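Local coordinates for protein superoxide dismutase [Mn], mitochondrial (Saccharomyces cerevisiae S288C, PDB 4F6E) that destroys superoxide radicals in mitochondria, converting them to hydrogen peroxide and dioxygen at a manganese ion held in each subunit, at residues Trp85-Pro90 with Leu164-Ala169. The protein carries 2 engineered substitutions. Numbering follows the deposited sequence.
Sequences WENLAP and LVAIDA. With MN (manganese (II) ion), chain E.
N87 grips the backbone of A166 with both ends of its carboxamide. OD1 of N87 accepts from A166 N at 2.8 Å, nearly straight (174°) with the donor above the carbonyl plane, while ND2 of N87 donates to A166 O at 3.1 Å, close to the amide plane. This pair of bonds fixes the amide's rotation and satisfies outward backbone groups of an edge strand. The side chain reaches the strand with CG between its own backbone N and carbonyl carbon (chi1 65°). Around this close part, A166 CB lies 3.7 Å from N87 OD1 and V165 CG1 4.0 Å from N87 ND2, ordinary contact distances. Beyond, the contact is loose though buried: L88 CD2 stays 5.4 Å from I167 CD1. N87 OD1 also accepts from R201 NH1, which bonds L164 O as well. With alanine in place of N87, A166 N and O would probably lose these mates and R201 one acceptor. Further along, D168 OD2 binds manganese at 2.1 Å, with H26, H81 and H172. The contact joins the end of helix 74-86, from the alpha-hairpin domain, to strand 165-168, which pairs on its other edge with strand 132-136 and has helix 198-204 alongside.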
loop_
_atom_site.group_PDB
_atom_site.type_symbol
_atom_site.label_atom_id
_atom_site.label_comp_id
_atom_site.label_asym_id
_atom_site.label_seq_id
_atom_site.Cartn_x
_atom_site.Cartn_y
_atom_site.Cartn_z
ATOM N N TRP A 85 -13.299 21.438 7.639
ATOM C CA TRP A 85 -14.152 22.620 7.771
ATOM C C TRP A 85 -13.918 23.332 9.095
ATOM O O TRP A 85 -13.968 24.554 9.155
ATOM C CB TRP A 85 -15.649 22.308 7.649
ATOM C CG TRP A 85 -16.047 21.421 6.501
ATOM C CD1 TRP A 85 -16.846 20.313 6.584
ATOM C CD2 TRP A 85 -15.699 21.558 5.110
ATOM N NE1 TRP A 85 -17.012 19.753 5.348
ATOM C CE2 TRP A 85 -16.312 20.485 4.428
ATOM C CE3 TRP A 85 -14.914 22.459 4.384
ATOM C CZ2 TRP A 85 -16.174 20.295 3.055
ATOM C CZ3 TRP A 85 -14.782 22.270 3.012
ATOM C CH2 TRP A 85 -15.412 21.198 2.366
ATOM N N GLU A 86 -13.660 22.564 10.150
ATOM C CA GLU A 86 -13.475 23.155 11.468
ATOM C C GLU A 86 -12.146 23.892 11.614
ATOM O O GLU A 86 -12.028 24.782 12.466
ATOM C CB GLU A 86 -13.648 22.112 12.580
ATOM C CG GLU A 86 -15.109 21.717 12.817
ATOM C CD GLU A 86 -15.928 22.817 13.492
ATOM O OE1 GLU A 86 -15.456 23.399 14.495
ATOM O OE2 GLU A 86 -17.052 23.090 13.022
ATOM N N ASN A 87 -11.151 23.541 10.793
ATOM C CA ASN A 87 -9.903 24.308 10.829
ATOM C C ASN A 87 -9.737 25.334 9.703
ATOM O O ASN A 87 -8.618 25.750 9.409
ATOM C CB ASN A 87 -8.617 23.458 11.097
ATOM C CG ASN A 87 -8.270 22.439 9.996
ATOM O OD1 ASN A 87 -8.132 21.239 10.282
ATOM N ND2 ASN A 87 -8.060 22.909 8.761
ATOM N N LEU A 88 -10.866 25.751 9.126
ATOM C CA LEU A 88 -10.933 26.886 8.208
ATOM C C LEU A 88 -11.841 27.964 8.804
ATOM O O LEU A 88 -12.809 27.655 9.497
ATOM C CB LEU A 88 -11.498 26.454 6.851
ATOM C CG LEU A 88 -10.662 25.405 6.114
ATOM C CD1 LEU A 88 -11.362 24.934 4.838
ATOM C CD2 LEU A 88 -9.277 25.944 5.797
ATOM N N ALA A 89 -11.536 29.227 8.531
ATOM C CA ALA A 89 -12.385 30.316 9.005
ATOM C C ALA A 89 -12.078 31.551 8.200
ATOM O O ALA A 89 -10.939 31.743 7.782
ATOM C CB ALA A 89 -12.137 30.580 10.487
ATOM N N PRO A 90 -13.091 32.398 7.979
ATOM C CA PRO A 90 -12.769 33.671 7.337
ATOM C C PRO A 90 -11.939 34.557 8.260
ATOM O O PRO A 90 -11.897 34.326 9.472
ATOM C CB PRO A 90 -14.145 34.292 7.067
ATOM C CG PRO A 90 -15.068 33.626 8.009
ATOM C CD PRO A 90 -14.531 32.239 8.237
ATOM N N LEU A 164 -4.341 18.425 14.224
ATOM C CA LEU A 164 -4.464 19.809 14.675
ATOM C C LEU A 164 -4.904 20.669 13.489
ATOM O O LEU A 164 -5.814 21.488 13.606
ATOM C CB LEU A 164 -3.134 20.320 15.235
ATOM C CG LEU A 164 -2.450 19.460 16.300
ATOM C CD1 LEU A 164 -1.210 20.162 16.791
ATOM C CD2 LEU A 164 -3.407 19.167 17.468
ATOM N N VAL A 165 -4.236 20.480 12.349
ATOM C CA VAL A 165 -4.639 21.129 11.092
ATOM C C VAL A 165 -4.653 20.075 10.003
ATOM O O VAL A 165 -3.655 19.386 9.777
ATOM C CB VAL A 165 -3.694 22.286 10.699
ATOM C CG1 VAL A 165 -4.145 22.924 9.374
ATOM C CG2 VAL A 165 -3.657 23.336 11.800
ATOM N N ALA A 166 -5.800 19.939 9.341
ATOM C CA ALA A 166 -5.917 19.061 8.184
ATOM C C ALA A 166 -5.982 19.919 6.919
ATOM O O ALA A 166 -6.775 20.848 6.861
ATOM C CB ALA A 166 -7.165 18.206 8.313
ATOM N N ILE A 167 -5.152 19.609 5.919
ATOM C CA ILE A 167 -5.214 20.295 4.626
ATOM C C ILE A 167 -5.461 19.278 3.511
ATOM O O ILE A 167 -4.699 18.330 3.331
ATOM C CB ILE A 167 -3.915 21.070 4.312
ATOM C CG1 ILE A 167 -3.584 22.063 5.435
ATOM C CG2 ILE A 167 -4.032 21.786 2.953
ATOM C CD1 ILE A 167 -4.591 23.196 5.602
ATOM N N ASP A 168 -6.555 19.476 2.784
ATOM C CA ASP A 168 -6.969 18.577 1.711
ATOM C C ASP A 168 -6.134 18.826 0.454
ATOM O O ASP A 168 -6.080 19.951 -0.038
ATOM C CB ASP A 168 -8.450 18.842 1.426
ATOM C CG ASP A 168 -9.098 17.790 0.570
ATOM O OD1 ASP A 168 -8.448 16.816 0.129
ATOM O OD2 ASP A 168 -10.302 17.978 0.334
ATOM N N ALA A 169 -5.481 17.779 -0.055
ATOM C CA ALA A 169 -4.693 17.876 -1.292
ATOM C C ALA A 169 -5.327 17.135 -2.468
ATOM O O ALA A 169 -4.695 17.005 -3.518
ATOM C CB ALA A 169 -3.249 17.370 -1.060
HETATM MN MN MN E . -11.938 16.772 -0.241
HETATM O O HOH W 1 -10.531 14.867 -0.065
#